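Local coordinates for protein putative antibiotic biosynthesis monooxygenase (Bacteroides thetaiotaomicron, PDB 3KKF) that probably acts as an oxidoreductase of the antibiotic biosynthesis monooxygenase family, though its substrate is unknown, and binds calcium ions, at residues E28-S33 against L41-V46; V46-K49 against N53-T56; E59-A62 against A66-S69. All coordinates share one frame; numbering follows the deposited sequence.

Interaction 1. Residues E28-S33 against L41-V46; sequences EEIEVS and LVLYAV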
loop_
_atom_site.group_PDB
_atom_site.type_symbol
_atom_site.label_atom_id
_atom_site.label_comp_id
_atom_site.label_asym_id
_atom_site.label_seq_id
_atom_site.Cartn_x
_atom_site.Cartn_y
_atom_site.Cartn_z
ATOM N N GLU A 28 17.567 -4.810 0.607
ATOM C CA GLU A 28 18.739 -3.955 0.694
ATOM C C GLU A 28 18.492 -2.602 0.030
ATOM O O GLU A 28 18.809 -1.550 0.590
ATOM C CB GLU A 28 19.954 -4.639 0.038
ATOM C CG GLU A 28 21.215 -3.752 -0.051
ATOM C CD GLU A 28 22.372 -4.502 -0.661
ATOM O OE1 GLU A 28 22.286 -4.893 -1.834
ATOM O OE2 GLU A 28 23.376 -4.730 0.067
ATOM N N GLU A 29 17.912 -2.620 -1.162
ATOM C CA GLU A 29 17.719 -1.375 -1.880
ATOM C C GLU A 29 16.709 -0.450 -1.155
ATOM O O GLU A 29 16.913 0.760 -1.094
ATOM C CB GLU A 29 17.349 -1.636 -3.339
ATOM C CG GLU A 29 17.487 -0.416 -4.261
ATOM C CD GLU A 29 16.282 0.457 -4.321
ATOM O OE1 GLU A 29 15.131 -0.009 -4.022
ATOM O OE2 GLU A 29 16.458 1.612 -4.728
ATOM N N ILE A 30 15.676 -1.018 -0.571
ATOM C CA ILE A 30 14.705 -0.221 0.215
ATOM C C ILE A 30 15.380 0.353 1.457
ATOM O O ILE A 30 15.209 1.538 1.766
ATOM C CB ILE A 30 13.461 -1.041 0.564
ATOM C CG1 ILE A 30 12.648 -1.306 -0.715
ATOM C CG2 ILE A 30 12.621 -0.331 1.648
ATOM C CD1 ILE A 30 11.390 -2.126 -0.477
ATOM N N GLU A 31 16.157 -0.468 2.161
ATOM C CA GLU A 31 16.857 0.010 3.362
ATOM C C GLU A 31 17.795 1.159 3.038
ATOM O O GLU A 31 17.818 2.175 3.754
ATOM C CB GLU A 31 17.653 -1.116 4.019
ATOM C CG GLU A 31 16.819 -2.176 4.726
ATOM C CD GLU A 31 17.637 -3.436 5.107
ATOM O OE1 GLU A 31 18.734 -3.652 4.526
ATOM O OE2 GLU A 31 17.152 -4.215 5.958
ATOM N N VAL A 32 18.571 1.023 1.961
ATOM C CA VAL A 32 19.509 2.094 1.571
ATOM C C VAL A 32 18.734 3.360 1.166
ATOM O O VAL A 32 19.101 4.476 1.554
ATOM C CB VAL A 32 20.484 1.628 0.426
ATOM C CG1 VAL A 32 21.341 2.792 -0.057
ATOM C CG2 VAL A 32 21.376 0.431 0.909
ATOM N N SER A 33 17.650 3.191 0.400
ATOM C CA SER A 33 16.859 4.352 -0.052
ATOM C C SER A 33 16.267 5.107 1.125
ATOM O O SER A 33 16.355 6.354 1.197
ATOM C CB SER A 33 15.728 3.915 -0.984
ATOM O OG SER A 33 16.198 3.258 -2.138
ATOM N N LEU A 41 9.872 8.902 0.762
ATOM C CA LEU A 41 9.084 8.966 1.997
ATOM C C LEU A 41 8.691 7.583 2.493
ATOM O O LEU A 41 8.680 7.340 3.704
ATOM C CB LEU A 41 7.884 9.920 1.842
ATOM C CG LEU A 41 8.237 11.347 1.353
ATOM C CD1 LEU A 41 6.989 12.201 1.257
ATOM C CD2 LEU A 41 9.260 12.022 2.245
ATOM N N VAL A 42 8.345 6.680 1.570
ATOM C CA VAL A 42 8.217 5.261 1.940
ATOM C C VAL A 42 8.322 4.396 0.702
ATOM O O VAL A 42 7.912 4.795 -0.389
ATOM C CB VAL A 42 6.874 4.930 2.728
ATOM C CG1 VAL A 42 5.675 4.662 1.775
ATOM C CG2 VAL A 42 7.076 3.759 3.711
ATOM N N LEU A 43 8.873 3.205 0.892
ATOM C CA LEU A 43 8.845 2.103 -0.078
ATOM C C LEU A 43 8.378 0.940 0.813
ATOM O O LEU A 43 9.198 0.302 1.506
ATOM C CB LEU A 43 10.190 1.816 -0.727
ATOM C CG LEU A 43 10.762 2.973 -1.552
ATOM C CD1 LEU A 43 12.244 2.763 -1.925
ATOM C CD2 LEU A 43 9.902 3.232 -2.815
ATOM N N TYR A 44 7.071 0.707 0.876
ATOM C CA TYR A 44 6.475 -0.288 1.761
ATOM C C TYR A 44 6.078 -1.513 0.938
ATOM O O TYR A 44 5.023 -1.535 0.289
ATOM C CB TYR A 44 5.284 0.285 2.546
ATOM C CG TYR A 44 4.845 -0.608 3.691
ATOM C CD1 TYR A 44 5.404 -0.476 4.973
ATOM C CD2 TYR A 44 3.903 -1.599 3.502
ATOM C CE1 TYR A 44 5.001 -1.309 6.026
ATOM C CE2 TYR A 44 3.510 -2.428 4.553
ATOM C CZ TYR A 44 4.053 -2.270 5.791
ATOM O OH TYR A 44 3.620 -3.099 6.791
ATOM N N ALA A 45 6.960 -2.526 0.930
ATOM C CA ALA A 45 6.763 -3.739 0.150
ATOM C C ALA A 45 6.100 -4.821 0.969
ATOM O O ALA A 45 6.428 -5.005 2.132
ATOM C CB ALA A 45 8.130 -4.244 -0.403
ATOM N N VAL A 46 5.137 -5.519 0.351
ATOM C CA VAL A 46 4.490 -6.672 0.968
ATOM C C VAL A 46 4.423 -7.814 -0.048
ATOM O O VAL A 46 4.367 -7.592 -1.267
ATOM C CB VAL A 46 3.045 -6.352 1.452
ATOM C CG1 VAL A 46 3.035 -5.144 2.397
ATOM C CG2 VAL A 46 2.080 -6.114 0.264
#

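Interaction 2. Residues V46-K49 against N53-T56; sequences VAEK and NHVT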
loop_
_atom_site.group_PDB
_atom_site.type_symbol
_atom_site.label_atom_id
_atom_site.label_comp_id
_atom_site.label_asym_id
_atom_site.label_seq_id
_atom_site.Cartn_x
_atom_site.Cartn_y
_atom_site.Cartn_z
ATOM N N VAL A 46 5.137 -5.519 0.351
ATOM C CA VAL A 46 4.490 -6.672 0.968
ATOM C C VAL A 46 4.423 -7.814 -0.048
ATOM O O VAL A 46 4.367 -7.592 -1.267
ATOM C CB VAL A 46 3.045 -6.352 1.452
ATOM C CG1 VAL A 46 3.035 -5.144 2.397
ATOM C CG2 VAL A 46 2.080 -6.114 0.264
ATOM N N ALA A 47 4.492 -9.048 0.473
ATOM C CA ALA A 47 4.354 -10.260 -0.339
ATOM C C ALA A 47 3.016 -10.904 -0.011
ATOM O O ALA A 47 2.638 -10.992 1.146
ATOM C CB ALA A 47 5.497 -11.235 -0.058
ATOM N N GLU A 48 2.302 -11.354 -1.011
ATOM C CA GLU A 48 1.016 -12.015 -0.784
ATOM C C GLU A 48 1.268 -13.344 -0.053
ATOM O O GLU A 48 2.086 -14.132 -0.506
ATOM C CB GLU A 48 0.257 -12.220 -2.121
ATOM C CG GLU A 48 -0.002 -10.892 -2.870
ATOM C CD GLU A 48 -0.877 -11.014 -4.068
ATOM O OE1 GLU A 48 -1.558 -12.048 -4.223
ATOM O OE2 GLU A 48 -0.883 -10.044 -4.873
ATOM N N LYS A 49 0.556 -13.617 1.040
ATOM C CA LYS A 49 0.787 -14.871 1.774
ATOM C C LYS A 49 0.428 -16.107 0.940
ATOM O O LYS A 49 1.092 -17.134 1.056
ATOM C CB LYS A 49 0.049 -14.880 3.111
ATOM C CG LYS A 49 0.642 -13.902 4.134
ATOM C CD LYS A 49 -0.013 -14.044 5.492
ATOM C CE LYS A 49 0.434 -12.964 6.458
ATOM N NZ LYS A 49 1.869 -13.085 6.820
ATOM N N ASN A 53 5.580 -14.883 -4.378
ATOM C CA ASN A 53 6.293 -14.248 -5.500
ATOM C C ASN A 53 5.515 -13.083 -6.138
ATOM O O ASN A 53 5.958 -12.538 -7.130
ATOM C CB ASN A 53 6.676 -15.287 -6.566
ATOM C CG ASN A 53 5.493 -15.879 -7.243
ATOM O OD1 ASN A 53 4.523 -16.308 -6.571
ATOM N ND2 ASN A 53 5.531 -15.928 -8.593
ATOM N N HIS A 54 4.361 -12.772 -5.562
ATOM C CA HIS A 54 3.554 -11.601 -5.957
ATOM C C HIS A 54 3.803 -10.535 -4.870
ATOM O O HIS A 54 3.382 -10.679 -3.736
ATOM C CB HIS A 54 2.079 -11.939 -6.051
ATOM C CG HIS A 54 1.726 -12.786 -7.227
ATOM N ND1 HIS A 54 0.707 -12.458 -8.090
ATOM C CD2 HIS A 54 2.273 -13.921 -7.718
ATOM C CE1 HIS A 54 0.625 -13.376 -9.040
ATOM N NE2 HIS A 54 1.565 -14.267 -8.842
ATOM N N VAL A 55 4.540 -9.491 -5.233
ATOM C CA VAL A 55 4.914 -8.421 -4.339
ATOM C C VAL A 55 4.253 -7.088 -4.791
ATOM O O VAL A 55 4.223 -6.759 -5.989
ATOM C CB VAL A 55 6.465 -8.272 -4.299
ATOM C CG1 VAL A 55 6.909 -6.963 -3.603
ATOM C CG2 VAL A 55 7.103 -9.521 -3.652
ATOM N N THR A 56 3.699 -6.347 -3.838
ATOM C CA THR A 56 3.165 -5.017 -4.091
ATOM C C THR A 56 3.954 -4.036 -3.253
ATOM O O THR A 56 4.193 -4.292 -2.052
ATOM C CB THR A 56 1.672 -4.932 -3.745
ATOM O OG1 THR A 56 0.927 -5.694 -4.671
ATOM C CG2 THR A 56 1.142 -3.478 -3.829
HETATM O O HOH W 1 1.186 -8.301 -4.968
HETATM O O HOH W 2 -0.750 -10.696 -7.335
#

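Interaction 3. Residues E59-A62 against A66-S69; sequences EIYA and AYKS. With CA (calcium ion), chain C.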
loop_
_atom_site.group_PDB
_atom_site.type_symbol
_atom_site.label_atom_id
_atom_site.label_comp_id
_atom_site.label_asym_id
_atom_site.label_seq_id
_atom_site.Cartn_x
_atom_site.Cartn_y
_atom_site.Cartn_z
ATOM N N GLU A 59 4.722 3.085 -2.912
ATOM C CA GLU A 59 5.829 4.052 -3.115
ATOM C C GLU A 59 5.329 5.450 -2.919
ATOM O O GLU A 59 4.351 5.836 -3.559
ATOM C CB GLU A 59 6.349 3.984 -4.554
ATOM C CG GLU A 59 6.694 2.617 -5.099
ATOM C CD GLU A 59 6.914 2.694 -6.629
ATOM O OE1 GLU A 59 7.961 3.198 -7.082
ATOM O OE2 GLU A 59 6.003 2.255 -7.377
ATOM N N ILE A 60 5.983 6.222 -2.043
ATOM C CA ILE A 60 5.619 7.633 -1.871
ATOM C C ILE A 60 6.930 8.438 -1.955
ATOM O O ILE A 60 7.864 8.206 -1.147
ATOM C CB ILE A 60 4.885 7.937 -0.546
ATOM C CG1 ILE A 60 3.627 7.076 -0.397
ATOM C CG2 ILE A 60 4.569 9.423 -0.477
ATOM C CD1 ILE A 60 2.914 7.199 0.971
ATOM N N TYR A 61 7.012 9.315 -2.958
ATOM C CA TYR A 61 8.144 10.196 -3.153
ATOM C C TYR A 61 7.694 11.618 -2.885
ATOM O O TYR A 61 6.537 11.976 -3.123
ATOM C CB TYR A 61 8.691 10.089 -4.595
ATOM C CG TYR A 61 9.026 8.679 -5.008
ATOM C CD1 TYR A 61 10.256 8.135 -4.720
ATOM C CD2 TYR A 61 8.087 7.862 -5.642
ATOM C CE1 TYR A 61 10.570 6.814 -5.066
ATOM C CE2 TYR A 61 8.377 6.573 -6.000
ATOM C CZ TYR A 61 9.619 6.039 -5.700
ATOM O OH TYR A 61 9.919 4.754 -6.038
ATOM N N ALA A 62 8.601 12.464 -2.389
ATOM C CA ALA A 62 8.239 13.855 -2.085
ATOM C C ALA A 62 7.698 14.608 -3.301
ATOM O O ALA A 62 6.836 15.475 -3.163
ATOM C CB ALA A 62 9.441 14.596 -1.514
ATOM N N ALA A 66 12.304 13.901 -6.814
ATOM C CA ALA A 66 12.830 12.889 -5.894
ATOM C C ALA A 66 12.834 11.511 -6.536
ATOM O O ALA A 66 13.767 10.733 -6.362
ATOM C CB ALA A 66 12.049 12.878 -4.561
ATOM N N TYR A 67 11.774 11.189 -7.264
ATOM C CA TYR A 67 11.679 9.918 -7.964
ATOM C C TYR A 67 12.787 9.787 -9.040
ATOM O O TYR A 67 13.469 8.776 -9.137
ATOM C CB TYR A 67 10.272 9.757 -8.596
ATOM C CG TYR A 67 10.204 8.546 -9.502
ATOM C CD1 TYR A 67 10.257 7.272 -8.984
ATOM C CD2 TYR A 67 10.133 8.690 -10.882
ATOM C CE1 TYR A 67 10.224 6.168 -9.795
ATOM C CE2 TYR A 67 10.101 7.587 -11.704
ATOM C CZ TYR A 67 10.144 6.321 -11.146
ATOM O OH TYR A 67 10.109 5.198 -11.950
ATOM N N LYS A 68 12.960 10.835 -9.851
ATOM C CA LYS A 68 13.976 10.799 -10.890
ATOM C C LYS A 68 15.367 10.671 -10.285
ATOM O O LYS A 68 16.203 9.929 -10.818
ATOM C CB LYS A 68 13.866 11.994 -11.845
ATOM C CG LYS A 68 12.640 11.942 -12.680
ATOM C CD LYS A 68 12.519 10.625 -13.408
ATOM C CE LYS A 68 11.344 10.603 -14.293
ATOM N NZ LYS A 68 11.475 11.642 -15.310
ATOM N N SER A 69 15.619 11.331 -9.173
ATOM C CA SER A 69 16.912 11.185 -8.502
ATOM C C SER A 69 17.102 9.721 -7.985
ATOM O O SER A 69 18.181 9.120 -8.141
ATOM C CB SER A 69 17.039 12.170 -7.340
ATOM O OG SER A 69 18.311 12.076 -6.709
HETATM CA CA CA C . 5.715 16.780 -1.590
HETATM O O HOH W 3 7.645 18.136 -1.936
HETATM O O HOH W 4 6.854 16.313 0.448
#

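Interaction 1. Residues E28-S33 against L41-V46
Leu43 and Ile30 carry most of this contact, the leucine rising from strand 41-46 and the isoleucine coming down from helix 28-33, their side chains crossing at a slant. Ile30 spreads three carbons over the strand. Its CG2 methyl, anti to the backbone N, lies 3.5 Å from Leu43 O, while CG1, on the other branch, lies 4.0 Å from Leu43 CB. The chain beyond CG1 is fully extended (chi2 180°), which carries CD1 along the strand to the methyl of Ala45, with Ile30 CD1 and Ala45 CB 3.9 Å apart. A branched residue suits the helix here because its two arms settle on neighbouring inward positions of the strand, and the small alanine lets the longer arm come close.

Leu43 extends its own reach one helical turn further. Its CG stands anti to the carbonyl carbon (chi1 -62°), and CD1 meets the CB of Ser33 at 3.8 Å. Serine is apt at this place: it offers a small carbon to the leucine, while its hydroxyl turns back into the helix and donates to Glu29 O over 2.8 Å. That carbonyl also accepts from Ser33 N, and the two donors approach from opposite faces of its plane. No hydrogen bond joins helix to strand, so the match is one of apolar shape.

The segments run nearly antiparallel, at 163°, with axes 8.9 Å apart, as a helix lies on one face of a sheet. Leu43 also touches Glu59 and Tyr61 of strand 54-61 and His70 of helix 64-71, while Glu29 and Ser33 pack on His75 of helix 74-83. On the sheet's other face Tyr44 meets Pro97 of the second subunit.

Interaction 2. Residues V46-K49 against N53-T56
The imidazole of His54 and the carboxylate of Glu48 are the flat groups here, their planes 58° apart. Asn53 OD1 lies at the edge of the ring, in its plane, whereas Glu48 OE2 approaches obliquely. The two side chains touch lower down, where Glu48 CD sits 3.7 Å from His54 CB. Water 2 donates to Glu48 OE2 but lies implausibly close to His54 ND1, so that half of a bridge between them is doubtful. Water 1 also donates to OE2, and its other partner is Thr56 OG1, 2.6 Å away. Glutamate suits the position because its extended chain reaches across the neighbouring strand: through water 1 OE2 is joined to Thr56, and OE1 forms a salt bridge with Arg51 in the turn.

Beneath this network the backbones zip together. Val46 and Thr56 are a hydrogen-bonded pair, exchanging two 2.9 Å bonds, Val46 N to Thr56 O and Thr56 N to Val46 O. One step on, Ala47 and Val55 form a non-hydrogen-bonded pair with CA atoms 4.4 Å apart, so a small residue facing a beta-branched one fits well. Glu48 N then donates to His54 O over 3.0 Å in an almost straight bond (170°).

The arrangement is the end of an antiparallel beta hairpin, whose outer strand pairs with the second subunit, as in dimeric alpha-beta barrels.

Interaction 3. Residues E59-A62 against A66-S69
Tyr61 and Tyr67 meet as a T-shaped pair, the edge of Tyr67 directed at the face of Tyr61, with planes 67° apart and ring centroids separated by 5.0 Å. Tyr61 can be followed outward from the strand. Its CB lies beside the methyl of Ala66, 4.4 Å from that CB. The next atom, CG, sits under Tyr67 CB, which hangs over the ring as a CH-pi donor, 4.2 Å from the centroid. On one flank CD1 approaches Tyr67 CA; on the other CE2, and at the far end CZ, each lie 3.6 Å from Tyr67 CD1, and CZ also nears CE1. At the tip OH donates to Glu59 OE1 over 2.7 Å, using the anti lone pair of that oxygen, which lies in the plane of the Tyr61 ring.

Tyr67 delivers its edge because CG is anti to the backbone N (chi1 171°), swinging the ring from the helix along the length of Tyr61. Ala66 fits beside it because a methyl can rest against both Tyr61 CB and Ala62. Ala62 contributes its backbone carbonyl to the calcium ion, 2.3 Å from O, together with waters 3 and 4; Gly1, Asn4 and Asn5 complete the protein ligands.

Chemically, the contact joins apolar ring packing to polar tips: Glu59 also holds Arg8 and Ser10 through OE2, while Tyr67 OH bonds to Arg8. The two phenols are thus tied to one charged cluster, which probably restrains their orientation, and the carboxylate's negative charge is likely stabilised by the arginine.

Interactions 1 and 2 share Val46 on strand 40-48, their centres 14 Å apart; interactions 2 and 3 both use strand 54-61 but lie 22 Å apart, on opposite sides of the chain's centre. In chain order, helix 19-36 supplies the first segment, the hairpin of strands 40-48 and 54-61 follows, and helix 64-71 closes the series. Interactions 1 and 3, 12 Å apart, meet where Leu41 and Val42 both face Ile60, a classic beta bulge. The single antiparallel sheet thus links helix packing, the hairpin end and a calcium site within one ferredoxin-like unit, while interactions 1 and 2 also reach the second subunit.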